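Local coordinates for cytosol aminopeptidase (Staphylococcus aureus subsp. aureus, PDB 3KZW), which probably removes amino acids one at a time from the N-termini of peptides, as a metal-dependent leucyl aminopeptidase of the cytosol, at residues A[247-252]-A[371-376]; A[255-260]-A[337-342]; A[262-267]-A[331-336]; A[276-281]-A[384-389]. One frame throughout, in Å; residues are numbered along the deposited sequence.

Interaction 1: A[247-252]-A[371-376]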
loop_
_atom_site.group_PDB
_atom_site.type_symbol
_atom_site.label_atom_id
_atom_site.label_comp_id
_atom_site.label_asym_id
_atom_site.label_seq_id
_atom_site.Cartn_x
_atom_site.Cartn_y
_atom_site.Cartn_z
ATOM N N PHE A 247 -31.264 -14.662 -18.771
ATOM C CA PHE A 247 -30.287 -13.573 -18.687
ATOM C C PHE A 247 -29.384 -13.770 -17.468
ATOM O O PHE A 247 -29.385 -12.959 -16.540
ATOM C CB PHE A 247 -30.992 -12.216 -18.620
ATOM C CG PHE A 247 -31.548 -11.749 -19.934
ATOM C CD1 PHE A 247 -32.798 -12.178 -20.376
ATOM C CD2 PHE A 247 -30.826 -10.864 -20.726
ATOM C CE1 PHE A 247 -33.319 -11.739 -21.591
ATOM C CE2 PHE A 247 -31.333 -10.418 -21.942
ATOM C CZ PHE A 247 -32.583 -10.858 -22.377
ATOM N N GLY A 248 -28.611 -14.853 -17.493
ATOM C CA GLY A 248 -27.825 -15.303 -16.343
ATOM C C GLY A 248 -26.784 -14.338 -15.813
ATOM O O GLY A 248 -26.622 -14.210 -14.596
ATOM N N LEU A 249 -26.078 -13.662 -16.717
ATOM C CA LEU A 249 -25.023 -12.729 -16.332
ATOM C C LEU A 249 -25.584 -11.447 -15.722
ATOM O O LEU A 249 -25.064 -10.958 -14.720
ATOM C CB LEU A 249 -24.110 -12.410 -17.519
ATOM C CG LEU A 249 -23.343 -13.560 -18.183
ATOM C CD1 LEU A 249 -22.444 -13.025 -19.280
ATOM C CD2 LEU A 249 -22.528 -14.366 -17.180
ATOM N N LEU A 250 -26.647 -10.915 -16.325
ATOM C CA LEU A 250 -27.333 -9.735 -15.797
ATOM C C LEU A 250 -27.949 -10.025 -14.428
ATOM O O LEU A 250 -27.940 -9.166 -13.542
ATOM C CB LEU A 250 -28.396 -9.235 -16.786
ATOM C CG LEU A 250 -29.278 -8.029 -16.429
ATOM C CD1 LEU A 250 -28.461 -6.796 -16.043
ATOM C CD2 LEU A 250 -30.214 -7.707 -17.579
ATOM N N GLN A 251 -28.478 -11.239 -14.266
ATOM C CA GLN A 251 -29.007 -11.713 -12.985
ATOM C C GLN A 251 -27.903 -11.759 -11.931
ATOM O O GLN A 251 -28.078 -11.257 -10.820
ATOM C CB GLN A 251 -29.641 -13.096 -13.146
ATOM C CG GLN A 251 -30.084 -13.738 -11.836
ATOM C CD GLN A 251 -30.333 -15.229 -11.957
ATOM O OE1 GLN A 251 -29.822 -15.889 -12.860
ATOM N NE2 GLN A 251 -31.121 -15.768 -11.038
ATOM N N ALA A 252 -26.771 -12.353 -12.301
ATOM C CA ALA A 252 -25.622 -12.511 -11.411
ATOM C C ALA A 252 -25.099 -11.184 -10.861
ATOM O O ALA A 252 -24.790 -11.084 -9.676
ATOM C CB ALA A 252 -24.508 -13.261 -12.128
ATOM N N VAL A 371 -22.799 -7.699 -18.054
ATOM C CA VAL A 371 -24.133 -7.231 -18.433
ATOM C C VAL A 371 -24.220 -6.881 -19.920
ATOM O O VAL A 371 -25.270 -7.054 -20.539
ATOM C CB VAL A 371 -24.646 -6.057 -17.546
ATOM C CG1 VAL A 371 -24.681 -6.467 -16.079
ATOM C CG2 VAL A 371 -23.819 -4.788 -17.740
ATOM N N LEU A 372 -23.110 -6.403 -20.486
ATOM C CA LEU A 372 -23.033 -6.099 -21.911
ATOM C C LEU A 372 -23.120 -7.371 -22.741
ATOM O O LEU A 372 -23.751 -7.383 -23.796
ATOM C CB LEU A 372 -21.743 -5.345 -22.245
ATOM C CG LEU A 372 -21.644 -3.864 -21.869
ATOM C CD1 LEU A 372 -20.196 -3.410 -21.915
ATOM C CD2 LEU A 372 -22.516 -2.987 -22.768
ATOM N N ALA A 373 -22.489 -8.436 -22.252
ATOM C CA ALA A 373 -22.492 -9.731 -22.929
ATOM C C ALA A 373 -23.911 -10.247 -23.182
ATOM O O ALA A 373 -24.230 -10.671 -24.295
ATOM C CB ALA A 373 -21.692 -10.741 -22.130
ATOM N N ASP A 374 -24.751 -10.200 -22.147
ATOM C CA ASP A 374 -26.148 -10.618 -22.258
ATOM C C ASP A 374 -26.939 -9.679 -23.162
ATOM O O ASP A 374 -27.787 -10.123 -23.939
ATOM C CB ASP A 374 -26.804 -10.706 -20.873
ATOM C CG ASP A 374 -26.595 -12.062 -20.199
ATOM O OD1 ASP A 374 -25.981 -12.968 -20.803
ATOM O OD2 ASP A 374 -27.059 -12.225 -19.051
ATOM N N ALA A 375 -26.646 -8.385 -23.066
ATOM C CA ALA A 375 -27.334 -7.372 -23.858
ATOM C C ALA A 375 -26.960 -7.444 -25.341
ATOM O O ALA A 375 -27.823 -7.296 -26.209
ATOM C CB ALA A 375 -27.060 -5.986 -23.295
ATOM N N VAL A 376 -25.676 -7.674 -25.622
ATOM C CA VAL A 376 -25.183 -7.784 -26.997
ATOM C C VAL A 376 -25.780 -9.009 -27.691
ATOM O O VAL A 376 -26.233 -8.918 -28.837
ATOM C CB VAL A 376 -23.626 -7.796 -27.067
ATOM C CG1 VAL A 376 -23.135 -8.294 -28.418
ATOM C CG2 VAL A 376 -23.070 -6.406 -26.794
#
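The carboxylate of D374 lies against the first turn of helix 248-254 and overlaps the backbone there. Its OD2 accepts two N-H groups. The bond from L250 N is 3.1 Å long to D374 OD2 and nearly straight, at 162° at the hydrogen. It reaches the oxygen from above the carboxylate plane. The second, from L249 N to D374 OD2, is weak because it is strongly bent, although the atoms are 2.9 Å apart. The other oxygen, OD1, is bonded to L354 N in a neighbouring loop.

Apolar groups surround this polar centre. L249 CB rests 3.3 Å from D374 OD2. With its CG opposite the carbonyl carbon (chi1 -61°), L249 also carries CD1 over to A373, where it meets CB at 3.7 Å. L250 leans the other way, and its CD1 touches V371 CG1 at 3.8 Å. The ring of F247, at the N-cap position, stands almost square to the carboxylate, with their planes 86° apart. Its CD2 lies 4.0 Å from D374 CB.

The two helices run roughly antiparallel, with the axes of the two segments 7.9 Å apart at the closest. L242 of helix 239-244 touches both F247 and L250. A334 and A336 of strand 328-338 lie beyond V371 and L250.

D374 is buried, and both of its carboxylate oxygens accept hydrogen bonds from backbone N-H groups. Its place at the N-terminal end of helix 248-254 would favour a negative charge. The carboxylate thus ties helix 368-380 to the start of helix 248-254 through one good and one weak bond.

Interaction 2: A[255-260]-A[337-342]. With PO4 (phosphate ion), chain T.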
loop_
_atom_site.group_PDB
_atom_site.type_symbol
_atom_site.label_atom_id
_atom_site.label_comp_id
_atom_site.label_asym_id
_atom_site.label_seq_id
_atom_site.Cartn_x
_atom_site.Cartn_y
_atom_site.Cartn_z
ATOM N N LYS A 255 -28.208 -9.259 -8.555
ATOM C CA LYS A 255 -28.939 -9.986 -7.501
ATOM C C LYS A 255 -28.592 -9.549 -6.076
ATOM O O LYS A 255 -29.371 -9.770 -5.146
ATOM C CB LYS A 255 -28.780 -11.508 -7.651
ATOM C CG LYS A 255 -27.358 -12.022 -7.511
ATOM C CD LYS A 255 -27.304 -13.534 -7.590
ATOM C CE LYS A 255 -25.865 -14.031 -7.542
ATOM N NZ LYS A 255 -25.771 -15.518 -7.509
ATOM N N GLY A 256 -27.430 -8.923 -5.915
ATOM C CA GLY A 256 -26.955 -8.490 -4.600
ATOM C C GLY A 256 -27.588 -7.215 -4.071
ATOM O O GLY A 256 -27.359 -6.837 -2.923
ATOM N N SER A 257 -28.380 -6.554 -4.910
ATOM C CA SER A 257 -29.045 -5.311 -4.540
ATOM C C SER A 257 -30.505 -5.555 -4.182
ATOM O O SER A 257 -31.106 -6.534 -4.628
ATOM C CB SER A 257 -28.960 -4.309 -5.690
ATOM O OG SER A 257 -29.744 -3.161 -5.423
ATOM N N LYS A 258 -31.067 -4.660 -3.372
ATOM C CA LYS A 258 -32.499 -4.666 -3.081
ATOM C C LYS A 258 -33.266 -4.319 -4.351
ATOM O O LYS A 258 -34.344 -4.863 -4.606
ATOM C CB LYS A 258 -32.838 -3.668 -1.969
ATOM C CG LYS A 258 -34.291 -3.721 -1.496
ATOM C CD LYS A 258 -34.484 -2.999 -0.163
ATOM C CE LYS A 258 -34.795 -1.517 -0.351
ATOM N NZ LYS A 258 -36.238 -1.289 -0.662
ATOM N N HIS A 259 -32.691 -3.416 -5.142
ATOM C CA HIS A 259 -33.274 -2.988 -6.403
ATOM C C HIS A 259 -32.744 -3.872 -7.529
ATOM O O HIS A 259 -31.630 -3.672 -8.025
ATOM C CB HIS A 259 -32.961 -1.513 -6.657
ATOM C CG HIS A 259 -33.081 -0.656 -5.436
ATOM N ND1 HIS A 259 -34.294 -0.311 -4.883
ATOM C CD2 HIS A 259 -32.136 -0.078 -4.657
ATOM C CE1 HIS A 259 -34.094 0.443 -3.818
ATOM N NE2 HIS A 259 -32.792 0.602 -3.659
ATOM N N LYS A 260 -33.557 -4.852 -7.915
ATOM C CA LYS A 260 -33.180 -5.875 -8.893
ATOM C C LYS A 260 -33.004 -5.319 -10.312
ATOM O O LYS A 260 -33.590 -4.285 -10.645
ATOM C CB LYS A 260 -34.207 -7.012 -8.889
ATOM C CG LYS A 260 -34.472 -7.634 -7.521
ATOM C CD LYS A 260 -33.244 -8.336 -6.951
ATOM C CE LYS A 260 -33.479 -8.731 -5.505
ATOM N NZ LYS A 260 -32.219 -9.147 -4.841
ATOM N N GLU A 337 -27.546 -2.928 -10.280
ATOM C CA GLU A 337 -26.806 -2.262 -9.214
ATOM C C GLU A 337 -25.853 -3.273 -8.573
ATOM O O GLU A 337 -26.292 -4.271 -8.000
ATOM C CB GLU A 337 -27.776 -1.683 -8.179
ATOM C CG GLU A 337 -27.208 -0.559 -7.329
ATOM C CD GLU A 337 -28.187 -0.059 -6.273
ATOM O OE1 GLU A 337 -28.605 1.116 -6.353
ATOM O OE2 GLU A 337 -28.542 -0.838 -5.364
ATOM N N ASN A 338 -24.552 -3.015 -8.687
ATOM C CA ASN A 338 -23.520 -3.938 -8.204
ATOM C C ASN A 338 -23.245 -3.767 -6.710
ATOM O O ASN A 338 -22.469 -2.899 -6.315
ATOM C CB ASN A 338 -22.228 -3.762 -9.017
ATOM C CG ASN A 338 -21.254 -4.925 -8.851
ATOM O OD1 ASN A 338 -21.583 -5.959 -8.272
ATOM N ND2 ASN A 338 -20.049 -4.754 -9.372
ATOM N N MET A 339 -23.878 -4.608 -5.893
ATOM C CA MET A 339 -23.863 -4.460 -4.432
ATOM C C MET A 339 -23.394 -5.723 -3.705
ATOM O O MET A 339 -23.320 -6.800 -4.296
ATOM C CB MET A 339 -25.257 -4.073 -3.929
ATOM C CG MET A 339 -25.784 -2.730 -4.425
ATOM S SD MET A 339 -25.323 -1.329 -3.388
ATOM C CE MET A 339 -23.770 -0.858 -4.125
ATOM N N ILE A 340 -23.082 -5.576 -2.417
ATOM C CA ILE A 340 -22.666 -6.691 -1.564
ATOM C C ILE A 340 -23.806 -7.097 -0.630
ATOM O O ILE A 340 -24.394 -6.246 0.044
ATOM C CB ILE A 340 -21.430 -6.323 -0.695
ATOM C CG1 ILE A 340 -20.247 -5.902 -1.565
ATOM C CG2 ILE A 340 -21.031 -7.489 0.213
ATOM C CD1 ILE A 340 -19.131 -5.223 -0.802
ATOM N N ASN A 341 -24.112 -8.392 -0.599
ATOM C CA ASN A 341 -25.031 -8.952 0.395
ATOM C C ASN A 341 -24.793 -10.448 0.619
ATOM O O ASN A 341 -23.812 -11.004 0.122
ATOM C CB ASN A 341 -26.502 -8.639 0.051
ATOM C CG ASN A 341 -27.107 -9.612 -0.951
ATOM O OD1 ASN A 341 -26.409 -10.218 -1.764
ATOM N ND2 ASN A 341 -28.423 -9.761 -0.894
ATOM N N GLU A 342 -25.695 -11.087 1.363
ATOM C CA GLU A 342 -25.580 -12.504 1.728
ATOM C C GLU A 342 -25.503 -13.470 0.542
ATOM O O GLU A 342 -25.034 -14.600 0.695
ATOM C CB GLU A 342 -26.731 -12.916 2.660
ATOM C CG GLU A 342 -28.121 -12.871 2.026
ATOM C CD GLU A 342 -29.223 -13.324 2.969
ATOM O OE1 GLU A 342 -30.273 -13.782 2.473
ATOM O OE2 GLU A 342 -29.047 -13.226 4.203
HETATM P P PO4 T . -28.706 -8.718 3.353
HETATM O O1 PO4 T . -28.745 -7.577 2.373
HETATM O O2 PO4 T . -30.091 -9.292 3.524
HETATM O O3 PO4 T . -27.768 -9.771 2.831
HETATM O O4 PO4 T . -28.185 -8.219 4.672
HETATM O O HOH W 1 -29.553 -4.770 -9.567
#
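An ST turn in the loop 255-260 carries this contact. S257 OG accepts a bond from H259 N, two residues on, at 3.0 Å. The same hydroxyl donates to E337 OE2 at 2.6 Å and meets that oxygen from above the carboxylate plane. S257 OG stands opposite its own backbone N (chi1 173°), which turns it toward E337. E337 in turn reaches out with an extended chain. H259 runs alongside it, the ring 85° from the carboxylate plane. Its CD2 edge faces E337 OE2 at 3.7 Å. A water joins the backbones, donating to H259 O and accepting from E337 N.

The loop lies between helix 248-254 and strand 262-269, and it packs on the end of strand 328-338 and the chain that follows. G256 fits close to M339 and N341: G256 O is 3.6 Å from M339 CB, and G256 CA is 3.4 Å from N341 OD1. M339 CG also packs on S257 CB. N341 OD1 is held by A343 N just beyond. Within the loop, K260 NZ donates to S257 O at 2.8 Å.

The chain from M339 to E342 lies at a subunit interface; I340 N is bonded to Y292 OH of the second subunit. I340 packs on I340 of both neighbouring subunits. E342 N donates to phosphate O3 at 2.9 Å, and E342 N of the second and third subunits bind the same ion, probably from the crystallisation liquor.

Interaction 3: A[262-267]-A[331-336]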
loop_
_atom_site.group_PDB
_atom_site.type_symbol
_atom_site.label_atom_id
_atom_site.label_comp_id
_atom_site.label_asym_id
_atom_site.label_seq_id
_atom_site.Cartn_x
_atom_site.Cartn_y
_atom_site.Cartn_z
ATOM N N ARG A 262 -32.899 -4.704 -14.541
ATOM C CA ARG A 262 -33.909 -4.544 -15.583
ATOM C C ARG A 262 -33.236 -4.587 -16.948
ATOM O O ARG A 262 -32.061 -4.221 -17.080
ATOM C CB ARG A 262 -34.647 -3.207 -15.432
ATOM C CG ARG A 262 -35.482 -3.044 -14.165
ATOM C CD ARG A 262 -36.757 -3.863 -14.220
ATOM N NE ARG A 262 -37.652 -3.554 -13.107
ATOM C CZ ARG A 262 -37.615 -4.148 -11.916
ATOM N NH1 ARG A 262 -36.721 -5.093 -11.659
ATOM N NH2 ARG A 262 -38.475 -3.793 -10.977
ATOM N N LEU A 263 -33.975 -5.046 -17.957
ATOM C CA LEU A 263 -33.539 -4.907 -19.345
ATOM C C LEU A 263 -34.530 -4.032 -20.098
ATOM O O LEU A 263 -35.724 -4.335 -20.147
ATOM C CB LEU A 263 -33.395 -6.265 -20.036
ATOM C CG LEU A 263 -32.721 -6.206 -21.414
ATOM C CD1 LEU A 263 -31.218 -6.393 -21.298
ATOM C CD2 LEU A 263 -33.308 -7.241 -22.345
ATOM N N VAL A 264 -34.023 -2.946 -20.676
ATOM C CA VAL A 264 -34.858 -1.988 -21.393
ATOM C C VAL A 264 -34.593 -2.074 -22.894
ATOM O O VAL A 264 -33.455 -1.913 -23.341
ATOM C CB VAL A 264 -34.632 -0.538 -20.888
ATOM C CG1 VAL A 264 -35.589 0.430 -21.569
ATOM C CG2 VAL A 264 -34.797 -0.465 -19.380
ATOM N N THR A 265 -35.649 -2.345 -23.658
ATOM C CA THR A 265 -35.570 -2.376 -25.116
ATOM C C THR A 265 -36.264 -1.142 -25.683
ATOM O O THR A 265 -37.423 -0.868 -25.366
ATOM C CB THR A 265 -36.204 -3.661 -25.705
ATOM O OG1 THR A 265 -35.718 -4.806 -24.996
ATOM C CG2 THR A 265 -35.859 -3.810 -27.175
ATOM N N ILE A 266 -35.537 -0.398 -26.511
ATOM C CA ILE A 266 -36.041 0.828 -27.121
ATOM C C ILE A 266 -35.997 0.695 -28.639
ATOM O O ILE A 266 -34.925 0.534 -29.217
ATOM C CB ILE A 266 -35.201 2.055 -26.685
ATOM C CG1 ILE A 266 -35.190 2.195 -25.161
ATOM C CG2 ILE A 266 -35.727 3.331 -27.329
ATOM C CD1 ILE A 266 -34.091 3.098 -24.631
ATOM N N THR A 267 -37.158 0.758 -29.284
ATOM C CA THR A 267 -37.215 0.668 -30.746
ATOM C C THR A 267 -37.690 1.968 -31.388
ATOM O O THR A 267 -38.652 2.589 -30.932
ATOM C CB THR A 267 -38.089 -0.512 -31.240
ATOM O OG1 THR A 267 -39.391 -0.425 -30.656
ATOM C CG2 THR A 267 -37.461 -1.848 -30.868
ATOM N N GLY A 331 -32.425 -0.122 -29.294
ATOM C CA GLY A 331 -31.573 0.176 -28.153
ATOM C C GLY A 331 -31.785 -0.834 -27.048
ATOM O O GLY A 331 -32.924 -1.098 -26.659
ATOM N N VAL A 332 -30.692 -1.408 -26.553
ATOM C CA VAL A 332 -30.753 -2.381 -25.464
ATOM C C VAL A 332 -29.947 -1.872 -24.276
ATOM O O VAL A 332 -28.755 -1.581 -24.401
ATOM C CB VAL A 332 -30.239 -3.781 -25.896
ATOM C CG1 VAL A 332 -30.406 -4.794 -24.765
ATOM C CG2 VAL A 332 -30.961 -4.262 -27.154
ATOM N N LEU A 333 -30.611 -1.760 -23.128
ATOM C CA LEU A 333 -29.974 -1.281 -21.906
ATOM C C LEU A 333 -29.987 -2.359 -20.833
ATOM O O LEU A 333 -31.049 -2.855 -20.450
ATOM C CB LEU A 333 -30.660 -0.009 -21.397
ATOM C CG LEU A 333 -30.966 1.106 -22.401
ATOM C CD1 LEU A 333 -31.741 2.212 -21.718
ATOM C CD2 LEU A 333 -29.701 1.659 -23.047
ATOM N N ALA A 334 -28.797 -2.726 -20.365
ATOM C CA ALA A 334 -28.652 -3.678 -19.269
ATOM C C ALA A 334 -28.458 -2.910 -17.973
ATOM O O ALA A 334 -27.381 -2.366 -17.723
ATOM C CB ALA A 334 -27.483 -4.612 -19.524
ATOM N N CYS A 335 -29.510 -2.863 -17.157
ATOM C CA CYS A 335 -29.508 -2.071 -15.928
ATOM C C CYS A 335 -29.430 -2.946 -14.687
ATOM O O CYS A 335 -30.198 -3.892 -14.550
ATOM C CB CYS A 335 -30.755 -1.191 -15.862
ATOM S SG CYS A 335 -31.032 -0.203 -17.346
ATOM N N ALA A 336 -28.498 -2.618 -13.794
ATOM C CA ALA A 336 -28.286 -3.355 -12.548
ATOM C C ALA A 336 -27.546 -2.489 -11.537
ATOM O O ALA A 336 -26.990 -1.448 -11.890
ATOM C CB ALA A 336 -27.509 -4.641 -12.807
#
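Strands 262-267 and 331-336 pair antiparallel, with the axes of the two segments 4.7 Å apart and their directions 167° from each other. Three hydrogen-bonded pairs, R262 with C335, V264 with L333 and I266 with G331, give six backbone bonds. L263 with A334 and T265 with V332 are the non-hydrogen-bonded pairs between them. The regular spacing also brings L263 CA to 3.4 Å from L333 O, a CA-H...O contact.

V264, I266, L333 and C335 share one face of the sheet. V264 CB sits 4.0 Å from L333 CB. I266 CD1 meets L333 CD1 at 3.8 Å. I266 gets there with CG1 opposite its carbonyl carbon (chi1 -57°). V264 CG2 lies 4.3 Å from C335 SG, a looser touch. G331 offers no side chain opposite I266. R262 starts on this face too, with its CB 4.4 Å from C335 CB, but its chain then leads away from strand 331-336 and touches Q217.

The other face carries L263, T265, V332 and A334. Here L263 CD1 reaches across to V332 CG1 at 3.9 Å, the two side chains lying at a slant. T265 OG1 has a weak hydrogen bond to Y378 OH.

Helix 216-226 covers the first face, with A220, I223 and F219 on V264, L333 and C335. Helix 368-380 lies on the second, where Y378, A375 and V371 meet L263, V332 and A334. A mixed sheet with helices on both faces is the alpha/beta/alpha layering of the catalytic domain in leucyl aminopeptidases.

Interaction 4: A[276-281]-A[384-389]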
loop_
_atom_site.group_PDB
_atom_site.type_symbol
_atom_site.label_atom_id
_atom_site.label_comp_id
_atom_site.label_asym_id
_atom_site.label_seq_id
_atom_site.Cartn_x
_atom_site.Cartn_y
_atom_site.Cartn_z
ATOM N N ALA A 276 -33.106 -4.075 -41.597
ATOM C CA ALA A 276 -32.182 -4.329 -40.492
ATOM C C ALA A 276 -31.847 -3.067 -39.692
ATOM O O ALA A 276 -31.336 -2.089 -40.250
ATOM C CB ALA A 276 -30.910 -4.973 -41.024
ATOM N N PRO A 277 -32.139 -3.088 -38.377
ATOM C CA PRO A 277 -31.915 -1.926 -37.524
ATOM C C PRO A 277 -30.452 -1.750 -37.122
ATOM O O PRO A 277 -29.630 -2.638 -37.346
ATOM C CB PRO A 277 -32.771 -2.235 -36.292
ATOM C CG PRO A 277 -32.780 -3.711 -36.206
ATOM C CD PRO A 277 -32.704 -4.224 -37.623
ATOM N N ILE A 278 -30.139 -0.592 -36.551
ATOM C CA ILE A 278 -28.841 -0.350 -35.937
ATOM C C ILE A 278 -28.985 -0.604 -34.439
ATOM O O ILE A 278 -29.836 -0.002 -33.779
ATOM C CB ILE A 278 -28.342 1.084 -36.217
ATOM C CG1 ILE A 278 -28.057 1.255 -37.711
ATOM C CG2 ILE A 278 -27.093 1.397 -35.399
ATOM C CD1 ILE A 278 -28.024 2.694 -38.179
ATOM N N ALA A 279 -28.169 -1.516 -33.915
ATOM C CA ALA A 279 -28.211 -1.866 -32.498
ATOM C C ALA A 279 -27.308 -0.960 -31.683
ATOM O O ALA A 279 -26.115 -0.851 -31.958
ATOM C CB ALA A 279 -27.832 -3.321 -32.286
ATOM N N LEU A 280 -27.894 -0.307 -30.684
ATOM C CA LEU A 280 -27.142 0.511 -29.743
ATOM C C LEU A 280 -27.289 -0.056 -28.334
ATOM O O LEU A 280 -28.372 -0.022 -27.747
ATOM C CB LEU A 280 -27.596 1.972 -29.799
ATOM C CG LEU A 280 -27.516 2.712 -31.141
ATOM C CD1 LEU A 280 -28.135 4.095 -31.008
ATOM C CD2 LEU A 280 -26.085 2.820 -31.658
ATOM N N VAL A 281 -26.190 -0.591 -27.808
ATOM C CA VAL A 281 -26.179 -1.251 -26.503
ATOM C C VAL A 281 -25.521 -0.358 -25.452
ATOM O O VAL A 281 -24.456 0.209 -25.689
ATOM C CB VAL A 281 -25.459 -2.621 -26.577
ATOM C CG1 VAL A 281 -25.481 -3.327 -25.228
ATOM C CG2 VAL A 281 -26.096 -3.498 -27.645
ATOM N N PRO A 384 -29.134 -7.087 -36.507
ATOM C CA PRO A 384 -28.790 -5.727 -36.894
ATOM C C PRO A 384 -27.677 -5.695 -37.935
ATOM O O PRO A 384 -26.950 -6.679 -38.092
ATOM C CB PRO A 384 -28.306 -5.096 -35.581
ATOM C CG PRO A 384 -28.193 -6.222 -34.579
ATOM C CD PRO A 384 -28.413 -7.504 -35.291
ATOM N N SER A 385 -27.554 -4.573 -38.640
ATOM C CA SER A 385 -26.481 -4.384 -39.611
ATOM C C SER A 385 -25.164 -4.103 -38.897
ATOM O O SER A 385 -24.090 -4.448 -39.398
ATOM C CB SER A 385 -26.814 -3.248 -40.581
ATOM O OG SER A 385 -26.991 -2.024 -39.893
ATOM N N VAL A 386 -25.264 -3.475 -37.727
ATOM C CA VAL A 386 -24.109 -3.159 -36.882
ATOM C C VAL A 386 -24.534 -3.065 -35.417
ATOM O O VAL A 386 -25.652 -2.645 -35.112
ATOM C CB VAL A 386 -23.388 -1.851 -37.341
ATOM C CG1 VAL A 386 -24.267 -0.615 -37.130
ATOM C CG2 VAL A 386 -22.038 -1.690 -36.646
ATOM N N ILE A 387 -23.645 -3.483 -34.521
ATOM C CA ILE A 387 -23.860 -3.341 -33.085
ATOM C C ILE A 387 -22.832 -2.360 -32.528
ATOM O O ILE A 387 -21.632 -2.504 -32.761
ATOM C CB ILE A 387 -23.766 -4.703 -32.340
ATOM C CG1 ILE A 387 -24.834 -5.673 -32.857
ATOM C CG2 ILE A 387 -23.908 -4.507 -30.825
ATOM C CD1 ILE A 387 -24.671 -7.104 -32.370
ATOM N N MET A 388 -23.316 -1.353 -31.810
ATOM C CA MET A 388 -22.447 -0.400 -31.128
ATOM C C MET A 388 -22.784 -0.365 -29.651
ATOM O O MET A 388 -23.924 -0.085 -29.275
ATOM C CB MET A 388 -22.591 0.998 -31.727
ATOM C CG MET A 388 -22.070 1.120 -33.139
ATOM S SD MET A 388 -22.320 2.764 -33.820
ATOM C CE MET A 388 -22.054 2.435 -35.558
ATOM N N ASP A 389 -21.798 -0.665 -28.813
ATOM C CA ASP A 389 -21.998 -0.600 -27.372
ATOM C C ASP A 389 -21.227 0.561 -26.746
ATOM O O ASP A 389 -20.138 0.917 -27.207
ATOM C CB ASP A 389 -21.688 -1.944 -26.695
ATOM C CG ASP A 389 -20.197 -2.211 -26.562
ATOM O OD1 ASP A 389 -19.562 -1.633 -25.650
ATOM O OD2 ASP A 389 -19.663 -3.016 -27.352
#
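The puckered ring of P384 rests on A279: its CG lies 3.7 Å from A279 CB, and its CB lies beside P277 O. The flat group here, the carboxylate of D389, turns away from the pairing, with D389 CB left 3.8 Å from V281 CB. With CG between the backbone N and the carbonyl carbon (chi1 76°), the carboxylate leads away from V281 to two histidines: OD1 bonds H480 ND1 and OD2 bonds H478 NE2.

The backbones run parallel, 18° apart. S385 N donates to P277 O. A279 N bonds V386 O, M388 N bonds A279 O at 2.8 Å, and V281 N bonds M388 O at 2.7 Å.

I278, L280, V386 and M388 point to one face. I278 CG2 touches V386 CG1 at 3.9 Å, the two lying side by side. L280 CD2 meets M388 CB at the same distance, 3.9 Å. On the other face V281 CG2 is 4.0 Å from I387 CG2, and A279 CB touches I387 CG1.

W511 of helix 505-512 packs on I278, V386 and M388, and I416 of helix 414-426 on V386 and M388. On the opposite face L372, A375 and A379 of helix 368-380 lie on V281. Strand 328-338 flanks strand 278-285, and strand 478-482, with H478 and H480, flanks strand 386-391.

In the fold
Interactions 3 and 4 belong to one mixed sheet. Strand 328-338 joins them, since V332 N is probably hydrogen-bonded to L280 O. Both rest on regular backbone bonds and aliphatic packing. The touching residues of interaction 3 are buried apart from partly exposed R262, whereas interaction 4 opens to the surface at A276 and S385. Interaction 1 lies in the helical layer packed on one face of that sheet: A375 reaches both V332 and V281, and F247 touches L263. It is also buried, but its polar link is a carboxylate on backbone N-H groups. Interaction 2, largely buried at a subunit interface, is joined by a hydroxyl-carboxylate bond and a water, and a phosphate binds E342 at its end.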